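Local coordinates for protein homoserine dehydrogenase (Thermoplasma acidophilum, PDB 3ING) that probably catalyses the NADP(H)-dependent interconversion of L-aspartate semialdehyde and L-homoserine on the route to threonine and methionine, at residues I139-E142 against A143-A146; V299-I302 against Y303-P306. One frame throughout, in Å; residues are numbered along the deposited sequence.

Contacts 1 and 2 lie in series along the chain, their centres about 14 Å apart, and both border the NADPH pocket. Contact 1 is the turn that follows strand 139-140 of the nucleotide-binding sheet and wraps a sodium ion; contact 2 leads from strand 296-301 of the other sheet into helix 306-321. They meet directly where Ala146 O packs 4.1 Å from Asp304 OD2, and the side chain of Asp304 lies about 7 Å from the sodium. The side chain of Ala143 comes within about 5 Å of NADPH, and that of Val145 within about 4 Å of the side chain of Lys217, the predicted proton donor.

Contact 1 (I139-E142 against A143-A146); sequences IRYE and ATVA. With NA (sodium ion), chain B.
Thr144 lies obliquely across the base of Tyr141, its two branches close to the tyrosine CB while the phenol ring runs away from the turn. The backbone carbonyl of Tyr141 is gripped by two donors. Thr144 OG1 gives its proton to Tyr141 O at 2.7 Å, approaching in the carbonyl plane with a C=O...donor angle of 145°. Thr144 N donates to the same Tyr141 O at 3.0 Å from well above that plane. The hydroxyl gets there because OG1 takes the crowded position between the backbone N and the carbonyl carbon (chi1 66°), and CG2 then packs 3.7 Å from Tyr141 CB. Threonine thus supplies both a donor and a methyl group; a valine here has no hydroxyl, and Tyr141 O, left with the out-of-plane amide alone, would probably be held less firmly. The ring's own hydroxyl bonds to His224 of helix 212-226.

Glu142 serves the sodium twice. Glu142 O lies 2.7 Å from the ion, and a bend in the side chain (chi2 64°) brings Glu142 OE2 back to 2.8 Å from the same sodium. Val145 O, at 2.5 Å from the ion, and Ala146 O add two more ligands, and Val149 O completes the set. The amides of Leu151 and Phe152 also bond to OE2, and that of Ser153 to OE1. The site is therefore built mainly of carbonyl oxygens with one carboxylate, hard ligands suited to sodium; the ion's positive charge probably offsets the repulsion of oxygens as close as Glu142 O and Val145 O and keeps the turn closed beside the cofactor.

Contact 2 (V299-I302 against Y303-P306); sequences VSDI and YDGP. With NDP (NADPH dihydro-nicotinamide-adenine-dinucleotide phosphate), chain C.
Asp301 and Asp304 form the tight side of this bend, their side chains crossing at about a right angle. Asp301 OD2 comes to 2.6 Å from Asp304 OD2, with the two carboxyl planes turned 52° against each other. The same Asp301 OD2 lies 3.4 Å from Asp304 CB, so the first acid rests against the base of the second as well as against its oxygen. In Asp304, CG anti to the backbone N (chi1 -161°) sets OD2 against Asp301 OD2, while Asp301 points its CB toward 303-306. Both acids are buried and each has a backbone amide to accept from: Leu285 N bonds to Asp301 OD1, and Gly148 N to Asp304 OD2. Aspartate suits the place: its short side chain keeps the carboxylate near the main chain, where an oxygen can accept an amide.

The other side of the bend is looser. Ile302 is exposed and adjoins Tyr303 as a chain neighbour, without side-chain packing between the two; its branches lead away, and it packs on Asn298 of the second subunit. The side chain of Tyr303 packs on Asp283 and Glu308.

Gly305, with no side chain to crowd Pro306 CD, is the N-cap of helix 306-321, and Pro306 suits the helix's first turn, where no amide proton is needed. Pro306 N lies 3.5 Å from the carboxamide oxygen O7N of NADPH. Here a strand runs through a short loop into an N-capped helix: the outermost strand of its own chain's sheet, continued antiparallel by a strand of the second subunit, leads to a helix that begins at the nicotinamide end of the cofactor pocket.

Contact 1 (I139-E142 against A143-A146)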
ATOM      1  N   ILE A 139     -17.201  -6.926   4.545  1.00 24.10           N
ATOM      2  CA  ILE A 139     -17.088  -6.937   3.121  1.00 23.89           C
ATOM      3  C   ILE A 139     -15.849  -6.180   2.710  1.00 25.23           C
ATOM      4  O   ILE A 139     -15.572  -5.081   3.226  1.00 23.54           O
ATOM      5  CB  ILE A 139     -18.366  -6.337   2.428  1.00 28.04           C
ATOM      6  CG1 ILE A 139     -18.210  -6.408   0.910  1.00 22.93           C
ATOM      7  CG2 ILE A 139     -18.707  -4.894   2.959  1.00 21.53           C
ATOM      8  CD1 ILE A 139     -19.548  -6.314   0.116  1.00 24.00           C
ATOM      9  N   ARG A 140     -15.081  -6.775   1.790  1.00 21.92           N
ATOM     10  CA  ARG A 140     -13.940  -6.095   1.187  1.00 22.58           C
ATOM     11  C   ARG A 140     -14.153  -5.996  -0.320  1.00 21.10           C
ATOM     12  O   ARG A 140     -14.892  -6.793  -0.931  1.00 21.54           O
ATOM     13  CB  ARG A 140     -12.591  -6.753   1.555  1.00 23.30           C
ATOM     14  CG  ARG A 140     -12.252  -6.725   3.040  1.00 25.08           C
ATOM     15  CD  ARG A 140     -10.755  -7.171   3.281  1.00 23.33           C
ATOM     16  NE  ARG A 140      -9.850  -6.170   2.727  1.00 25.00           N
ATOM     17  CZ  ARG A 140      -9.455  -5.059   3.372  1.00 22.72           C
ATOM     18  NH1 ARG A 140      -9.849  -4.821   4.593  1.00 24.64           N
ATOM     19  NH2 ARG A 140      -8.650  -4.180   2.775  1.00 24.20           N
ATOM     20  N   TYR A 141     -13.539  -4.965  -0.897  1.00 22.51           N
ATOM     21  CA  TYR A 141     -13.839  -4.507  -2.256  1.00 24.01           C
ATOM     22  C   TYR A 141     -12.662  -3.866  -2.986  1.00 21.78           C
ATOM     23  O   TYR A 141     -12.817  -2.961  -3.806  1.00 20.90           O
ATOM     24  CB  TYR A 141     -15.082  -3.611  -2.186  1.00 21.96           C
ATOM     25  CG  TYR A 141     -15.088  -2.576  -1.057  1.00 20.13           C
ATOM     26  CD1 TYR A 141     -14.473  -1.343  -1.224  1.00 18.77           C
ATOM     27  CD2 TYR A 141     -15.719  -2.826   0.151  1.00 22.66           C
ATOM     28  CE1 TYR A 141     -14.477  -0.384  -0.210  1.00 20.32           C
ATOM     29  CE2 TYR A 141     -15.736  -1.860   1.168  1.00 24.19           C
ATOM     30  CZ  TYR A 141     -15.096  -0.651   0.984  1.00 26.10           C
ATOM     31  OH  TYR A 141     -15.095   0.314   1.985  1.00 24.46           O
ATOM     32  N   GLU A 142     -11.471  -4.400  -2.739  1.00 21.15           N
ATOM     33  CA  GLU A 142     -10.290  -3.900  -3.412  1.00 21.07           C
ATOM     34  C   GLU A 142     -10.443  -3.761  -4.919  1.00 21.43           C
ATOM     35  O   GLU A 142     -10.095  -2.741  -5.497  1.00 24.26           O
ATOM     36  CB  GLU A 142      -9.101  -4.814  -3.158  1.00 21.13           C
ATOM     37  CG  GLU A 142      -7.780  -4.202  -3.660  1.00 26.84           C
ATOM     38  CD  GLU A 142      -7.453  -2.931  -2.894  1.00 31.58           C
ATOM     39  OE1 GLU A 142      -7.326  -3.019  -1.667  1.00 29.11           O
ATOM     40  OE2 GLU A 142      -7.372  -1.860  -3.525  1.00 29.73           O
ATOM     41  N   ALA A 143     -10.915  -4.809  -5.564  1.00 21.63           N
ATOM     42  CA  ALA A 143     -11.039  -4.840  -7.016  1.00 23.84           C
ATOM     43  C   ALA A 143     -12.078  -3.898  -7.607  1.00 22.95           C
ATOM     44  O   ALA A 143     -12.078  -3.692  -8.811  1.00 23.50           O
ATOM     45  CB  ALA A 143     -11.334  -6.298  -7.471  1.00 19.37           C
ATOM     46  N   THR A 144     -12.964  -3.324  -6.784  1.00 21.42           N
ATOM     47  CA  THR A 144     -14.016  -2.454  -7.285  1.00 22.28           C
ATOM     48  C   THR A 144     -13.518  -1.070  -7.729  1.00 26.97           C
ATOM     49  O   THR A 144     -14.213  -0.440  -8.470  1.00 25.09           O
ATOM     50  CB  THR A 144     -15.129  -2.226  -6.247  1.00 20.86           C
ATOM     51  OG1 THR A 144     -14.582  -1.486  -5.123  1.00 18.47           O
ATOM     52  CG2 THR A 144     -15.739  -3.581  -5.814  1.00 19.74           C
ATOM     53  N   VAL A 145     -12.331  -0.621  -7.303  1.00 23.94           N
ATOM     54  CA  VAL A 145     -11.784   0.664  -7.808  1.00 22.94           C
ATOM     55  C   VAL A 145     -10.334   0.448  -8.242  1.00 26.60           C
ATOM     56  O   VAL A 145      -9.497   0.039  -7.428  1.00 28.67           O
ATOM     57  CB  VAL A 145     -11.822   1.780  -6.768  1.00 23.50           C
ATOM     58  CG1 VAL A 145     -11.255   3.157  -7.383  1.00 19.68           C
ATOM     59  CG2 VAL A 145     -13.222   1.959  -6.199  1.00 21.16           C
ATOM     60  N   ALA A 146     -10.046   0.690  -9.513  1.00 28.53           N
ATOM     61  CA  ALA A 146      -8.689   0.502 -10.045  1.00 31.81           C
ATOM     62  C   ALA A 146      -8.264  -0.939  -9.850  1.00 32.08           C
ATOM     63  O   ALA A 146      -7.345  -1.250  -9.093  1.00 39.45           O
ATOM     64  CB  ALA A 146      -7.640   1.470  -9.402  1.00 26.72           C
TER
HETATM   65 NA    NA B 325      -7.862  -1.551  -6.307  1.00 28.32          NA

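Contact 2 (V299-I302 against Y303-P306)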
ATOM      1  N   VAL A 299       0.330   6.017  -6.319  1.00 19.55           N
ATOM      2  CA  VAL A 299       0.306   4.553  -6.505  1.00 20.61           C
ATOM      3  C   VAL A 299      -0.223   4.305  -7.898  1.00 20.55           C
ATOM      4  O   VAL A 299      -1.192   4.955  -8.325  1.00 21.79           O
ATOM      5  CB  VAL A 299      -0.575   3.832  -5.483  1.00 19.80           C
ATOM      6  CG1 VAL A 299      -0.478   2.282  -5.658  1.00 15.25           C
ATOM      7  CG2 VAL A 299      -0.244   4.252  -4.029  1.00 21.56           C
ATOM      8  N   SER A 300       0.453   3.449  -8.630  1.00 20.78           N
ATOM      9  CA  SER A 300       0.016   3.091  -9.974  1.00 18.69           C
ATOM     10  C   SER A 300       0.483   1.684 -10.329  1.00 21.19           C
ATOM     11  O   SER A 300       1.166   1.025  -9.551  1.00 21.40           O
ATOM     12  CB  SER A 300       0.533   4.117 -10.986  1.00 18.16           C
ATOM     13  OG  SER A 300       1.931   4.106 -11.095  1.00 20.81           O
ATOM     14  N   ASP A 301       0.105   1.212 -11.514  1.00 21.78           N
ATOM     15  CA  ASP A 301       0.690  -0.013 -12.025  1.00 22.22           C
ATOM     16  C   ASP A 301       1.015   0.127 -13.496  1.00 21.72           C
ATOM     17  O   ASP A 301       0.686   1.131 -14.117  1.00 21.30           O
ATOM     18  CB  ASP A 301      -0.183  -1.262 -11.751  1.00 22.89           C
ATOM     19  CG  ASP A 301      -1.549  -1.211 -12.402  1.00 29.63           C
ATOM     20  OD1 ASP A 301      -1.843  -0.279 -13.162  1.00 22.99           O
ATOM     21  OD2 ASP A 301      -2.354  -2.109 -12.066  1.00 30.28           O
ATOM     22  N   ILE A 302       1.605  -0.922 -14.043  1.00 22.45           N
ATOM     23  CA  ILE A 302       2.047  -0.907 -15.419  1.00 25.85           C
ATOM     24  C   ILE A 302       0.983  -1.480 -16.344  1.00 27.32           C
ATOM     25  O   ILE A 302       0.752  -0.982 -17.429  1.00 23.53           O
ATOM     26  CB  ILE A 302       3.363  -1.691 -15.516  1.00 28.22           C
ATOM     27  CG1 ILE A 302       4.463  -0.982 -14.703  1.00 30.41           C
ATOM     28  CG2 ILE A 302       3.825  -1.878 -16.947  1.00 29.47           C
ATOM     29  CD1 ILE A 302       4.791   0.393 -15.181  1.00 32.96           C
ATOM     30  N   TYR A 303       0.350  -2.563 -15.936  1.00 25.34           N
ATOM     31  CA  TYR A 303      -0.628  -3.193 -16.792  1.00 24.70           C
ATOM     32  C   TYR A 303      -1.762  -3.646 -15.902  1.00 24.24           C
ATOM     33  O   TYR A 303      -1.573  -4.545 -15.110  1.00 25.32           O
ATOM     34  CB  TYR A 303       0.007  -4.383 -17.491  1.00 23.28           C
ATOM     35  CG  TYR A 303      -0.911  -5.023 -18.506  1.00 27.96           C
ATOM     36  CD1 TYR A 303      -1.827  -5.990 -18.131  1.00 26.36           C
ATOM     37  CD2 TYR A 303      -0.876  -4.631 -19.841  1.00 27.44           C
ATOM     38  CE1 TYR A 303      -2.697  -6.566 -19.074  1.00 27.74           C
ATOM     39  CE2 TYR A 303      -1.740  -5.173 -20.778  1.00 32.56           C
ATOM     40  CZ  TYR A 303      -2.636  -6.155 -20.406  1.00 30.66           C
ATOM     41  OH  TYR A 303      -3.469  -6.729 -21.374  1.00 29.29           O
ATOM     42  N   ASP A 304      -2.905  -2.999 -16.005  1.00 22.10           N
ATOM     43  CA  ASP A 304      -4.020  -3.347 -15.151  1.00 26.54           C
ATOM     44  C   ASP A 304      -5.042  -4.133 -15.966  1.00 26.68           C
ATOM     45  O   ASP A 304      -5.739  -3.591 -16.821  1.00 27.23           O
ATOM     46  CB  ASP A 304      -4.651  -2.107 -14.586  1.00 25.92           C
ATOM     47  CG  ASP A 304      -5.490  -2.399 -13.374  1.00 38.07           C
ATOM     48  OD1 ASP A 304      -6.644  -2.855 -13.518  1.00 43.60           O
ATOM     49  OD2 ASP A 304      -4.964  -2.185 -12.274  1.00 34.78           O
ATOM     50  N   GLY A 305      -5.077  -5.425 -15.741  1.00 24.99           N
ATOM     51  CA  GLY A 305      -5.957  -6.313 -16.477  1.00 26.29           C
ATOM     52  C   GLY A 305      -6.730  -7.173 -15.526  1.00 26.26           C
ATOM     53  O   GLY A 305      -6.581  -7.024 -14.309  1.00 23.23           O
ATOM     54  N   PRO A 306      -7.562  -8.078 -16.067  1.00 25.54           N
ATOM     55  CA  PRO A 306      -8.355  -8.976 -15.223  1.00 24.83           C
ATOM     56  C   PRO A 306      -7.515  -9.931 -14.373  1.00 22.44           C
ATOM     57  O   PRO A 306      -7.968 -10.352 -13.319  1.00 23.72           O
ATOM     58  CB  PRO A 306      -9.223  -9.728 -16.234  1.00 26.49           C
ATOM     59  CG  PRO A 306      -8.502  -9.600 -17.513  1.00 26.28           C
ATOM     60  CD  PRO A 306      -7.827  -8.290 -17.486  1.00 23.30           C
TER
HETATM   61  PA  NDP C 326     -17.406 -11.256 -17.391  1.00 23.13           P
HETATM   62  O1A NDP C 326     -16.223 -11.665 -18.172  1.00 20.48           O
HETATM   63  O2A NDP C 326     -18.605 -10.855 -18.165  1.00 20.11           O
HETATM   64  O5B NDP C 326     -17.859 -12.440 -16.399  1.00 21.40           O
HETATM   65  C5B NDP C 326     -19.020 -12.432 -15.594  1.00 22.01           C
HETATM   66  C4B NDP C 326     -19.251 -13.809 -14.990  1.00 22.11           C
HETATM   67  O4B NDP C 326     -20.452 -13.857 -14.264  1.00 23.09           O
HETATM   68  C3B NDP C 326     -19.427 -14.887 -16.067  1.00 20.62           C
HETATM   69  O3B NDP C 326     -19.059 -16.165 -15.571  1.00 21.58           O
HETATM   70  C2B NDP C 326     -20.893 -14.849 -16.334  1.00 19.44           C
HETATM   71  O2B NDP C 326     -21.413 -16.028 -16.883  1.00 24.11           O
HETATM   72  C1B NDP C 326     -21.395 -14.701 -14.923  1.00 18.91           C
HETATM   73  N9A NDP C 326     -22.721 -14.110 -14.795  1.00 23.58           N
HETATM   74  C8A NDP C 326     -23.373 -13.192 -15.570  1.00 26.33           C
HETATM   75  N7A NDP C 326     -24.575 -12.922 -14.971  1.00 23.13           N
HETATM   76  C5A NDP C 326     -24.663 -13.652 -13.850  1.00 26.50           C
HETATM   77  C6A NDP C 326     -25.680 -13.745 -12.922  1.00 28.98           C
HETATM   78  N6A NDP C 326     -26.644 -12.829 -12.884  1.00 41.16           N
HETATM   79  N1A NDP C 326     -25.450 -14.577 -11.885  1.00 25.79           N
HETATM   80  C2A NDP C 326     -24.312 -15.346 -11.758  1.00 29.38           C
HETATM   81  N3A NDP C 326     -23.280 -15.262 -12.675  1.00 27.05           N
HETATM   82  C4A NDP C 326     -23.504 -14.397 -13.707  1.00 22.86           C
HETATM   83  O3  NDP C 326     -17.009 -10.067 -16.385  1.00 14.44           O
HETATM   84  PN  NDP C 326     -15.537  -9.743 -15.823  1.00 19.47           P
HETATM   85  O1N NDP C 326     -14.773  -8.989 -16.862  1.00 22.62           O
HETATM   86  O2N NDP C 326     -14.992 -11.021 -15.270  1.00 19.22           O
HETATM   87  O5D NDP C 326     -15.835  -8.702 -14.614  1.00 21.32           O
HETATM   88  C5D NDP C 326     -16.471  -9.272 -13.470  1.00 22.36           C
HETATM   89  C4D NDP C 326     -16.709  -8.175 -12.437  1.00 23.30           C
HETATM   90  O4D NDP C 326     -15.453  -7.642 -12.083  1.00 22.88           O
HETATM   91  C3D NDP C 326     -17.517  -7.013 -12.949  1.00 20.76           C
HETATM   92  O3D NDP C 326     -18.516  -6.572 -12.022  1.00 18.82           O
HETATM   93  C2D NDP C 326     -16.485  -5.939 -13.236  1.00 20.15           C
HETATM   94  O2D NDP C 326     -17.005  -4.640 -13.140  1.00 20.22           O
HETATM   95  C1D NDP C 326     -15.457  -6.225 -12.167  1.00 18.29           C
HETATM   96  N1N NDP C 326     -14.138  -5.695 -12.464  1.00 18.16           N
HETATM   97  C2N NDP C 326     -13.508  -6.067 -13.623  1.00 20.41           C
HETATM   98  C3N NDP C 326     -12.336  -5.463 -14.053  1.00 24.90           C
HETATM   99  C7N NDP C 326     -11.637  -6.017 -15.236  1.00 27.90           C
HETATM  100  O7N NDP C 326     -10.261  -5.970 -15.202  1.00 34.74           O
HETATM  101  N7N NDP C 326     -12.279  -6.639 -16.215  1.00 26.05           N
HETATM  102  C4N NDP C 326     -11.503  -4.610 -13.102  1.00 25.56           C
HETATM  103  C5N NDP C 326     -12.270  -4.296 -11.847  1.00 19.13           C
HETATM  104  C6N NDP C 326     -13.517  -4.853 -11.575  1.00 17.90           C
HETATM  105  P2B NDP C 326     -20.836 -16.714 -18.212  1.00 35.51           P
HETATM  106  O1X NDP C 326     -21.891 -17.762 -18.442  1.00 36.04           O
HETATM  107  O2X NDP C 326     -19.359 -17.181 -18.054  1.00 27.68           O
HETATM  108  O3X NDP C 326     -20.896 -15.623 -19.234  1.00 20.80           O